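Side-chain contacts in aclacinomycin-N/aclacinomycin-A oxidase (Streptomyces galilaeus, PDB 2IPI), which oxidises the terminal sugar of aclacinomycin antibiotics in two successive steps, using a bicovalently bound FAD and molecular oxygen and releasing hydrogen peroxide: residues H63-V68 / I221-W226; W255-L260 / H383-S388; S291-N296 / G301-D306. All coordinates share one frame; numbering follows the deposited sequence.

How the contacts relate
Contacts 2 and 3 belong together: both reach the seven-stranded antiparallel sheet, contact 3 is nested within the loop that contact 2 closes, and their centres are about 12 Å apart. Contact 1 lies across the chain's centre, in the FAD-binding part, its centre about 39 Å from that of contact 3 and about 48 Å from that of contact 2. Contact 1 is small, buried and mainly apolar, a helix start against a strand that binds adenine through its backbone. Contact 2, also buried, rests on one tryptophan against a helix end. Contact 3, the most extensive, combines a backbone ladder with one buried face and a second, less buried face beside the aclacinomycin ligand.

Contact 1. Residues H63-V68 / I221-W226; sequences HTADQV and IVTRYW. With FAD (flavin-adenine dinucleotide), chain F.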
loop_
_atom_site.group_PDB
_atom_site.type_symbol
_atom_site.label_atom_id
_atom_site.label_comp_id
_atom_site.label_asym_id
_atom_site.label_seq_id
_atom_site.Cartn_x
_atom_site.Cartn_y
_atom_site.Cartn_z
ATOM N N HIS A 63 6.734 -17.242 17.103
ATOM C CA HIS A 63 6.846 -16.279 18.205
ATOM C C HIS A 63 8.246 -15.690 18.267
ATOM O O HIS A 63 8.497 -14.706 18.982
ATOM C CB HIS A 63 6.496 -16.942 19.536
ATOM C CG HIS A 63 5.207 -17.708 19.498
ATOM N ND1 HIS A 63 5.100 -19.028 19.096
ATOM C CD2 HIS A 63 3.955 -17.317 19.814
ATOM C CE1 HIS A 63 3.845 -19.420 19.158
ATOM N NE2 HIS A 63 3.122 -18.404 19.600
ATOM N N THR A 64 9.234 -16.267 17.558
ATOM C CA THR A 64 10.563 -15.642 17.524
ATOM C C THR A 64 11.261 -15.957 16.201
ATOM O O THR A 64 10.911 -16.921 15.514
ATOM C CB THR A 64 11.544 -16.063 18.645
ATOM O OG1 THR A 64 11.797 -17.475 18.498
ATOM C CG2 THR A 64 10.998 -15.889 20.050
ATOM N N ALA A 65 12.269 -15.150 15.874
ATOM C CA ALA A 65 13.032 -15.308 14.642
ATOM C C ALA A 65 13.617 -16.711 14.582
ATOM O O ALA A 65 13.615 -17.368 13.538
ATOM C CB ALA A 65 14.105 -14.249 14.543
ATOM N N ASP A 66 14.101 -17.184 15.730
ATOM C CA ASP A 66 14.678 -18.530 15.780
ATOM C C ASP A 66 13.601 -19.549 15.431
ATOM O O ASP A 66 13.870 -20.586 14.822
ATOM C CB ASP A 66 15.280 -18.862 17.144
ATOM C CG ASP A 66 16.320 -17.869 17.624
ATOM O OD1 ASP A 66 17.015 -17.242 16.796
ATOM O OD2 ASP A 66 16.448 -17.702 18.855
ATOM N N GLN A 67 12.363 -19.230 15.831
ATOM C CA GLN A 67 11.244 -20.123 15.495
ATOM C C GLN A 67 11.011 -20.044 13.995
ATOM O O GLN A 67 10.673 -21.010 13.310
ATOM C CB GLN A 67 9.984 -19.773 16.291
ATOM C CG GLN A 67 10.185 -19.885 17.797
ATOM C CD GLN A 67 8.946 -19.750 18.646
ATOM O OE1 GLN A 67 7.819 -19.829 18.155
ATOM N NE2 GLN A 67 9.173 -19.547 19.945
ATOM N N VAL A 68 11.245 -18.846 13.445
ATOM C CA VAL A 68 11.025 -18.707 12.004
ATOM C C VAL A 68 12.058 -19.559 11.263
ATOM O O VAL A 68 11.707 -20.244 10.295
ATOM C CB VAL A 68 11.066 -17.260 11.520
ATOM C CG1 VAL A 68 10.765 -17.231 10.023
ATOM C CG2 VAL A 68 10.072 -16.361 12.244
ATOM N N ILE A 221 11.987 -13.777 5.141
ATOM C CA ILE A 221 10.899 -13.390 6.061
ATOM C C ILE A 221 11.391 -12.345 7.050
ATOM O O ILE A 221 12.310 -12.608 7.826
ATOM C CB ILE A 221 10.309 -14.607 6.796
ATOM C CG1 ILE A 221 9.727 -15.628 5.812
ATOM C CG2 ILE A 221 9.287 -14.202 7.852
ATOM C CD1 ILE A 221 9.246 -16.902 6.464
ATOM N N VAL A 222 10.783 -11.157 7.006
ATOM C CA VAL A 222 11.142 -10.105 7.954
ATOM C C VAL A 222 10.621 -10.443 9.345
ATOM O O VAL A 222 9.442 -10.715 9.566
ATOM C CB VAL A 222 10.594 -8.749 7.499
ATOM C CG1 VAL A 222 10.876 -7.659 8.511
ATOM C CG2 VAL A 222 11.221 -8.362 6.164
ATOM N N THR A 223 11.487 -10.404 10.346
ATOM C CA THR A 223 11.154 -10.777 11.710
ATOM C C THR A 223 11.095 -9.539 12.614
ATOM O O THR A 223 10.593 -9.626 13.739
ATOM C CB THR A 223 12.183 -11.777 12.263
ATOM O OG1 THR A 223 12.007 -11.982 13.671
ATOM C CG2 THR A 223 13.584 -11.208 12.106
ATOM N N ARG A 224 11.580 -8.428 12.101
ATOM C CA ARG A 224 11.638 -7.162 12.813
ATOM C C ARG A 224 12.142 -6.019 11.936
ATOM O O ARG A 224 13.118 -6.155 11.196
ATOM C CB ARG A 224 12.559 -7.248 14.044
ATOM C CG ARG A 224 12.568 -5.934 14.818
ATOM C CD ARG A 224 13.382 -6.051 16.092
ATOM N NE ARG A 224 12.791 -7.020 16.994
ATOM C CZ ARG A 224 13.345 -7.955 17.732
ATOM N NH1 ARG A 224 14.658 -8.123 17.721
ATOM N NH2 ARG A 224 12.568 -8.723 18.491
ATOM N N TYR A 225 11.494 -4.863 12.014
ATOM C CA TYR A 225 11.872 -3.683 11.275
ATOM C C TYR A 225 12.376 -2.596 12.231
ATOM O O TYR A 225 11.817 -2.596 13.330
ATOM C CB TYR A 225 10.679 -3.072 10.529
ATOM C CG TYR A 225 10.052 -3.803 9.385
ATOM C CD1 TYR A 225 9.003 -4.696 9.550
ATOM C CD2 TYR A 225 10.529 -3.578 8.091
ATOM C CE1 TYR A 225 8.446 -5.356 8.471
ATOM C CE2 TYR A 225 9.970 -4.244 7.015
ATOM C CZ TYR A 225 8.935 -5.123 7.204
ATOM O OH TYR A 225 8.383 -5.768 6.110
ATOM N N TRP A 226 13.296 -1.776 11.799
ATOM C CA TRP A 226 13.865 -0.667 12.552
ATOM C C TRP A 226 13.627 0.669 11.878
ATOM O O TRP A 226 13.934 0.813 10.697
ATOM C CB TRP A 226 15.361 -0.881 12.875
ATOM C CG TRP A 226 15.602 -2.037 13.817
ATOM C CD1 TRP A 226 15.754 -3.338 13.412
ATOM C CD2 TRP A 226 15.734 -2.064 15.246
ATOM N NE1 TRP A 226 15.956 -4.149 14.499
ATOM C CE2 TRP A 226 15.947 -3.396 15.646
ATOM C CE3 TRP A 226 15.671 -1.095 16.247
ATOM C CZ2 TRP A 226 16.111 -3.789 16.971
ATOM C CZ3 TRP A 226 15.836 -1.479 17.569
ATOM C CH2 TRP A 226 16.052 -2.819 17.938
HETATM P PA FAD F . -0.210 -10.110 3.909
HETATM O O1A FAD F . -1.134 -10.787 3.086
HETATM O O2A FAD F . 0.094 -10.877 5.116
HETATM O O5B FAD F . 1.110 -9.774 3.123
HETATM C C5B FAD F . 1.107 -9.189 1.884
HETATM C C4B FAD F . 2.378 -9.556 1.123
HETATM O O4B FAD F . 3.481 -9.404 1.973
HETATM C C3B FAD F . 2.389 -11.046 0.735
HETATM O O3B FAD F . 3.170 -11.254 -0.386
HETATM C C2B FAD F . 3.066 -11.706 1.924
HETATM O O2B FAD F . 3.658 -12.950 1.664
HETATM C C1B FAD F . 4.058 -10.622 2.284
HETATM N N9A FAD F . 4.546 -10.703 3.676
HETATM C C8A FAD F . 3.803 -10.755 4.789
HETATM N N7A FAD F . 4.581 -10.800 5.860
HETATM C C5A FAD F . 5.842 -10.805 5.427
HETATM C C6A FAD F . 7.064 -10.840 6.085
HETATM N N6A FAD F . 7.073 -10.812 7.362
HETATM N N1A FAD F . 8.185 -10.813 5.382
HETATM C C2A FAD F . 8.113 -10.733 4.074
HETATM N N3A FAD F . 6.970 -10.682 3.415
HETATM C C4A FAD F . 5.848 -10.734 4.066
HETATM N N1 FAD F . -1.387 0.291 1.253
HETATM C C2 FAD F . -0.830 1.548 1.258
HETATM O O2 FAD F . 0.212 1.785 0.823
HETATM N N3 FAD F . -1.555 2.567 1.811
HETATM C C4 FAD F . -2.809 2.368 2.361
HETATM O O4 FAD F . -3.356 3.279 2.915
HETATM C C4X FAD F . -3.355 1.083 2.365
HETATM N N5 FAD F . -4.598 0.829 2.868
HETATM C C5X FAD F . -5.100 -0.430 2.934
HETATM C C6 FAD F . -6.335 -0.673 3.538
HETATM C C7 FAD F . -6.846 -1.939 3.543
HETATM C C7M FAD F . -8.114 -2.145 4.304
HETATM C C8 FAD F . -6.105 -3.012 3.038
HETATM C C8M FAD F . -6.545 -4.428 3.337
HETATM C C9 FAD F . -4.884 -2.733 2.468
HETATM C C9A FAD F . -4.369 -1.465 2.368
HETATM N N10 FAD F . -3.148 -1.217 1.769
HETATM C C10 FAD F . -2.621 0.039 1.807
HETATM C "C1'" FAD F . -2.613 -2.109 0.696
HETATM C "C2'" FAD F . -1.712 -3.253 1.166
HETATM O "O2'" FAD F . -2.233 -4.541 1.157
HETATM C "C3'" FAD F . -1.056 -3.016 2.506
HETATM O "O3'" FAD F . -0.334 -1.824 2.529
HETATM C "C4'" FAD F . -0.271 -4.334 2.781
HETATM O "O4'" FAD F . 0.047 -5.074 1.672
HETATM C "C5'" FAD F . -0.826 -5.344 3.757
HETATM O "O5'" FAD F . 0.126 -6.311 4.049
HETATM P P FAD F . -0.318 -7.445 5.027
HETATM O O1P FAD F . 0.745 -7.813 5.890
HETATM O O2P FAD F . -1.456 -6.998 5.705
HETATM O O3P FAD F . -0.824 -8.668 4.161
#
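A small, buried helix-on-strand contact sets A65 and V68, on the first turn of helix 65-78, against T223 and I221 of strand 221-227 in the FAD-binding part of the fold. A65 turns its methyl group toward the strand, and its CB comes to 3.2 Å from T223 OG1, with T223 CB and CG2 slightly farther off. T223 OG1 is anti to the backbone N (chi1 170°), which carries the hydroxyl over the alanine. One turn along the helix, the V68 methyl CG1 touches both branches of I221, lying 3.9 Å from I221 CD1 and 4.0 Å from I221 CG2; the two side chains cross obliquely. The strand is the middle one of an antiparallel five-stranded sheet in the PCMH-type FAD-binding domain, and T223 and R224 form a classic beta bulge facing E181. V222, between the two helix-facing residues, points away from the helix and offers its backbone to the cofactor. Its N donates to FAD N1A at 3.1 Å, and its O accepts from FAD N6A at 3.2 Å, so the main chain of V222 grips the adenine with two bonds. The start of the helix is fixed by T64 at the N-cap, whose OG1 accepts from Q67 N at 3.2 Å. Q67 OE1 in turn takes two bonds from H63: ND1 lies in the carbonyl plane on a lone pair, 3.0 Å from OE1, while the backbone N approaches from above that plane. Q67 NE2 is hydrogen-bonded to A29 O.

Contact 2. Residues W255-L260 / H383-S388; sequences WDWSAL and HLSADS
S385 OG, hydrogen-bonded to R298 NH1, sits 3.6 Å from CZ3 of the W257 ring, which it meets obliquely. A chi1 of -165° turns this hydroxyl away from the backbone N of S385, to W257 CZ3 and R298. S385 CB makes a contact of its own, 3.7 Å from W257 CZ3. The next two atoms of the benzo ring meet the S385 backbone and L384: W257 CH2 is 3.8 Å from S385 N, and W257 CZ2 is 4.0 Å from L384 CB. The tryptophan and leucine side chains cross at about a right angle. From the end of strand 248-256, where it opens a type I beta turn running to L260, W257 reaches across to the last turn of helix 374-385. This joins the large antiparallel sheet to a helix at one end of the hairpin formed by strands 290-296 and 302-310. The tryptophan is tied to that hairpin as well, for its backbone bonds to that of G301 and W257 NE1 makes a weak bond to N296 O. Within the helix, Y381 brings its ring against that of W257, their planes about 40° apart, while L384 packs on F265 of helix 262-278.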
loop_
_atom_site.group_PDB
_atom_site.type_symbol
_atom_site.label_atom_id
_atom_site.label_comp_id
_atom_site.label_asym_id
_atom_site.label_seq_id
_atom_site.Cartn_x
_atom_site.Cartn_y
_atom_site.Cartn_z
ATOM N N TRP A 255 -21.037 15.292 -3.638
ATOM C CA TRP A 255 -21.814 15.759 -4.776
ATOM C C TRP A 255 -22.782 14.670 -5.235
ATOM O O TRP A 255 -22.326 13.579 -5.608
ATOM C CB TRP A 255 -20.913 16.155 -5.928
ATOM C CG TRP A 255 -20.034 17.352 -5.808
ATOM C CD1 TRP A 255 -20.337 18.638 -6.137
ATOM C CD2 TRP A 255 -18.680 17.383 -5.329
ATOM N NE1 TRP A 255 -19.271 19.473 -5.892
ATOM C CE2 TRP A 255 -18.236 18.717 -5.391
ATOM C CE3 TRP A 255 -17.799 16.409 -4.848
ATOM C CZ2 TRP A 255 -16.965 19.109 -4.998
ATOM C CZ3 TRP A 255 -16.533 16.811 -4.458
ATOM C CH2 TRP A 255 -16.109 18.140 -4.526
ATOM N N ASP A 256 -24.087 14.939 -5.201
ATOM C CA ASP A 256 -25.070 13.892 -5.496
ATOM C C ASP A 256 -25.040 13.510 -6.974
ATOM O O ASP A 256 -24.778 14.364 -7.815
ATOM C CB ASP A 256 -26.491 14.295 -5.084
ATOM C CG ASP A 256 -26.706 14.455 -3.591
ATOM O OD1 ASP A 256 -26.114 15.415 -3.045
ATOM O OD2 ASP A 256 -27.434 13.676 -2.942
ATOM N N TRP A 257 -25.272 12.248 -7.321
ATOM C CA TRP A 257 -25.169 11.812 -8.709
ATOM C C TRP A 257 -26.277 12.417 -9.562
ATOM O O TRP A 257 -26.102 12.658 -10.752
ATOM C CB TRP A 257 -25.196 10.267 -8.836
ATOM C CG TRP A 257 -23.793 9.738 -8.995
ATOM C CD1 TRP A 257 -23.007 9.187 -8.029
ATOM C CD2 TRP A 257 -23.017 9.721 -10.199
ATOM N NE1 TRP A 257 -21.792 8.825 -8.549
ATOM C CE2 TRP A 257 -21.769 9.143 -9.886
ATOM C CE3 TRP A 257 -23.245 10.134 -11.517
ATOM C CZ2 TRP A 257 -20.755 8.973 -10.828
ATOM C CZ3 TRP A 257 -22.243 9.962 -12.449
ATOM C CH2 TRP A 257 -21.011 9.382 -12.113
ATOM N N SER A 258 -27.442 12.650 -8.962
ATOM C CA SER A 258 -28.564 13.115 -9.782
ATOM C C SER A 258 -28.309 14.513 -10.304
ATOM O O SER A 258 -28.795 14.904 -11.370
ATOM C CB SER A 258 -29.865 13.050 -8.979
ATOM O OG SER A 258 -29.841 13.965 -7.900
ATOM N N ALA A 259 -27.534 15.320 -9.562
ATOM C CA ALA A 259 -27.299 16.687 -10.024
ATOM C C ALA A 259 -25.992 16.781 -10.801
ATOM O O ALA A 259 -25.537 17.837 -11.225
ATOM C CB ALA A 259 -27.291 17.652 -8.857
ATOM N N LEU A 260 -25.370 15.616 -10.978
ATOM C CA LEU A 260 -24.108 15.573 -11.700
ATOM C C LEU A 260 -24.345 15.330 -13.188
ATOM O O LEU A 260 -25.125 14.459 -13.564
ATOM C CB LEU A 260 -23.181 14.498 -11.123
ATOM C CG LEU A 260 -22.455 14.950 -9.846
ATOM C CD1 LEU A 260 -21.687 13.791 -9.232
ATOM C CD2 LEU A 260 -21.547 16.130 -10.157
ATOM N N HIS A 383 -18.389 5.037 -17.446
ATOM C CA HIS A 383 -18.385 3.763 -16.715
ATOM C C HIS A 383 -18.867 3.934 -15.292
ATOM O O HIS A 383 -19.382 3.005 -14.658
ATOM C CB HIS A 383 -16.981 3.176 -16.724
ATOM C CG HIS A 383 -16.807 2.156 -17.813
ATOM N ND1 HIS A 383 -16.306 2.468 -19.057
ATOM C CD2 HIS A 383 -17.082 0.837 -17.834
ATOM C CE1 HIS A 383 -16.277 1.377 -19.794
ATOM N NE2 HIS A 383 -16.738 0.366 -19.082
ATOM N N LEU A 384 -18.705 5.153 -14.753
ATOM C CA LEU A 384 -19.186 5.269 -13.366
ATOM C C LEU A 384 -20.683 5.552 -13.408
ATOM O O LEU A 384 -21.429 5.023 -12.596
ATOM C CB LEU A 384 -18.379 6.310 -12.599
ATOM C CG LEU A 384 -16.976 5.872 -12.141
ATOM C CD1 LEU A 384 -16.118 7.054 -11.711
ATOM C CD2 LEU A 384 -17.072 4.846 -11.023
ATOM N N SER A 385 -21.136 6.362 -14.354
ATOM C CA SER A 385 -22.541 6.744 -14.404
ATOM C C SER A 385 -23.477 5.585 -14.735
ATOM O O SER A 385 -24.647 5.587 -14.328
ATOM C CB SER A 385 -22.741 7.874 -15.419
ATOM O OG SER A 385 -24.021 8.457 -15.186
ATOM N N ALA A 386 -22.982 4.597 -15.467
ATOM C CA ALA A 386 -23.774 3.473 -15.941
ATOM C C ALA A 386 -24.426 2.677 -14.822
ATOM O O ALA A 386 -23.918 2.505 -13.721
ATOM C CB ALA A 386 -22.928 2.536 -16.805
ATOM N N ASP A 387 -25.612 2.157 -15.160
ATOM C CA ASP A 387 -26.300 1.169 -14.352
ATOM C C ASP A 387 -25.663 -0.197 -14.598
ATOM O O ASP A 387 -26.273 -1.161 -15.067
ATOM C CB ASP A 387 -27.792 1.150 -14.665
ATOM C CG ASP A 387 -28.594 0.154 -13.862
ATOM O OD1 ASP A 387 -28.388 0.066 -12.631
ATOM O OD2 ASP A 387 -29.425 -0.559 -14.472
ATOM N N SER A 388 -24.380 -0.259 -14.242
ATOM C CA SER A 388 -23.617 -1.490 -14.190
ATOM C C SER A 388 -24.337 -2.497 -13.319
ATOM O O SER A 388 -25.354 -2.193 -12.672
ATOM C CB SER A 388 -22.223 -1.193 -13.615
ATOM O OG SER A 388 -21.973 -2.015 -12.476
#

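Contact 3. Residues S291-N296 / G301-D306; sequences SVFYLN and GQILLD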
loop_
_atom_site.group_PDB
_atom_site.type_symbol
_atom_site.label_atom_id
_atom_site.label_comp_id
_atom_site.label_asym_id
_atom_site.label_seq_id
_atom_site.Cartn_x
_atom_site.Cartn_y
_atom_site.Cartn_z
ATOM N N SER A 291 -5.937 14.023 0.722
ATOM C CA SER A 291 -7.310 13.762 0.317
ATOM C C SER A 291 -7.394 12.489 -0.529
ATOM O O SER A 291 -6.462 12.159 -1.250
ATOM C CB SER A 291 -7.948 14.908 -0.461
ATOM O OG SER A 291 -7.473 14.998 -1.785
ATOM N N VAL A 292 -8.546 11.855 -0.401
ATOM C CA VAL A 292 -8.993 10.734 -1.206
ATOM C C VAL A 292 -10.299 11.112 -1.908
ATOM O O VAL A 292 -11.247 11.515 -1.238
ATOM C CB VAL A 292 -9.210 9.475 -0.361
ATOM C CG1 VAL A 292 -9.661 8.314 -1.238
ATOM C CG2 VAL A 292 -7.933 9.131 0.389
ATOM N N PHE A 293 -10.317 11.014 -3.231
ATOM C CA PHE A 293 -11.570 11.356 -3.940
ATOM C C PHE A 293 -12.217 10.034 -4.323
ATOM O O PHE A 293 -11.711 9.341 -5.193
ATOM C CB PHE A 293 -11.330 12.274 -5.123
ATOM C CG PHE A 293 -12.521 13.155 -5.519
ATOM C CD1 PHE A 293 -12.334 14.224 -6.371
ATOM C CD2 PHE A 293 -13.784 12.900 -5.021
ATOM C CE1 PHE A 293 -13.402 15.047 -6.723
ATOM C CE2 PHE A 293 -14.863 13.692 -5.367
ATOM C CZ PHE A 293 -14.657 14.756 -6.227
ATOM N N TYR A 294 -13.309 9.683 -3.644
ATOM C CA TYR A 294 -13.956 8.414 -3.935
ATOM C C TYR A 294 -14.991 8.628 -5.052
ATOM O O TYR A 294 -16.066 9.143 -4.771
ATOM C CB TYR A 294 -14.645 7.789 -2.725
ATOM C CG TYR A 294 -13.748 7.500 -1.549
ATOM C CD1 TYR A 294 -13.814 8.289 -0.403
ATOM C CD2 TYR A 294 -12.838 6.449 -1.586
ATOM C CE1 TYR A 294 -12.996 8.030 0.682
ATOM C CE2 TYR A 294 -12.013 6.185 -0.505
ATOM C CZ TYR A 294 -12.103 6.983 0.620
ATOM O OH TYR A 294 -11.288 6.716 1.688
ATOM N N LEU A 295 -14.575 8.212 -6.242
ATOM C CA LEU A 295 -15.457 8.301 -7.401
ATOM C C LEU A 295 -16.318 7.041 -7.512
ATOM O O LEU A 295 -16.016 6.153 -8.304
ATOM C CB LEU A 295 -14.645 8.553 -8.675
ATOM C CG LEU A 295 -13.681 9.744 -8.543
ATOM C CD1 LEU A 295 -12.843 9.923 -9.791
ATOM C CD2 LEU A 295 -14.485 11.005 -8.233
ATOM N N ASN A 296 -17.361 7.010 -6.700
ATOM C CA ASN A 296 -18.335 5.947 -6.640
ATOM C C ASN A 296 -19.216 5.868 -7.888
ATOM O O ASN A 296 -19.389 6.867 -8.585
ATOM C CB ASN A 296 -19.258 6.148 -5.428
ATOM C CG ASN A 296 -18.530 6.124 -4.102
ATOM O OD1 ASN A 296 -17.884 5.146 -3.734
ATOM N ND2 ASN A 296 -18.648 7.209 -3.352
ATOM N N GLY A 301 -24.976 6.709 -4.857
ATOM C CA GLY A 301 -25.639 7.952 -4.540
ATOM C C GLY A 301 -24.820 9.201 -4.769
ATOM O O GLY A 301 -25.329 10.219 -5.254
ATOM N N GLN A 302 -23.536 9.161 -4.421
ATOM C CA GLN A 302 -22.689 10.334 -4.548
ATOM C C GLN A 302 -21.208 9.982 -4.606
ATOM O O GLN A 302 -20.812 8.919 -4.152
ATOM C CB GLN A 302 -22.941 11.232 -3.324
ATOM C CG GLN A 302 -22.275 10.779 -2.049
ATOM C CD GLN A 302 -23.167 10.168 -0.988
ATOM O OE1 GLN A 302 -23.040 10.446 0.205
ATOM N NE2 GLN A 302 -24.059 9.307 -1.460
ATOM N N ILE A 303 -20.441 10.909 -5.144
ATOM C CA ILE A 303 -18.996 10.942 -5.157
ATOM C C ILE A 303 -18.529 11.765 -3.955
ATOM O O ILE A 303 -19.169 12.731 -3.540
ATOM C CB ILE A 303 -18.389 11.544 -6.431
ATOM C CG1 ILE A 303 -18.789 12.993 -6.708
ATOM C CG2 ILE A 303 -18.704 10.672 -7.646
ATOM C CD1 ILE A 303 -18.066 13.636 -7.861
ATOM N N LEU A 304 -17.417 11.352 -3.352
ATOM C CA LEU A 304 -17.045 12.007 -2.093
ATOM C C LEU A 304 -15.568 12.351 -2.069
ATOM O O LEU A 304 -14.701 11.521 -2.335
ATOM C CB LEU A 304 -17.451 11.090 -0.949
ATOM C CG LEU A 304 -17.179 11.464 0.491
ATOM C CD1 LEU A 304 -18.269 10.846 1.364
ATOM C CD2 LEU A 304 -15.806 10.971 0.917
ATOM N N LEU A 305 -15.280 13.596 -1.744
ATOM C CA LEU A 305 -13.915 14.094 -1.585
ATOM C C LEU A 305 -13.603 14.175 -0.086
ATOM O O LEU A 305 -14.219 15.005 0.587
ATOM C CB LEU A 305 -13.788 15.446 -2.253
ATOM C CG LEU A 305 -12.560 15.957 -2.976
ATOM C CD1 LEU A 305 -12.164 17.355 -2.489
ATOM C CD2 LEU A 305 -11.379 15.000 -2.843
ATOM N N ASP A 306 -12.704 13.346 0.416
ATOM C CA ASP A 306 -12.375 13.268 1.837
ATOM C C ASP A 306 -11.005 13.870 2.112
ATOM O O ASP A 306 -9.963 13.303 1.796
ATOM C CB ASP A 306 -12.465 11.820 2.308
ATOM C CG ASP A 306 -12.293 11.633 3.803
ATOM O OD1 ASP A 306 -12.456 10.490 4.272
ATOM O OD2 ASP A 306 -11.993 12.605 4.522
#
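Strands 290-296 and 302-310 form a beta hairpin, whose paired part runs from V292 opposite D306 to N296 beside Q302, within the seven-stranded antiparallel sheet; the two segments run antiparallel, with 174° between their N-to-C directions. Backbone bonds come first. V292 and D306 exchange a pair, with V292 N 3.0 Å from D306 O, and Y294 and L304 exchange another, with Y294 N 2.7 Å from L304 O. Nearer the turn, a side chain takes over: N296 ND2 donates to Q302 O at 2.9 Å, in the carbonyl plane, while L295 centres an inverse gamma turn.

Apolar and aromatic packing covers the face that carries F293 and L305, a non-hydrogen-bonded pair. L305 CG makes a CH-pi contact over the centre of the F293 ring, 3.7 Å from the centroid and only 6° off the normal, and L305 CD2 is 3.4 Å from F293 CG. L295 CD2 lies off-centre over the opposite ring face, so the phenyl is sandwiched between two leucines. A chi1 of -154° swings the F293 ring across the partner strand, and its CZ reaches I303 CD1. The W255 ring and I268 of helix 262-278 meet F293 as well.

The other face carries V292, Y294, L304 and D306. L304 CD2 meets the edge of the tyrosine ring, 3.6 Å from Y294 CD1, the two side chains lying side by side. Y294 belongs to the aclacinomycin pocket and touches the bound ligand; V292 packs on Y397, a proton acceptor in catalysis. At the far end, the S291 hydroxyl is buried without a polar partner. There S291 OG lies 4.0 Å from L305 CD2, a methyl group.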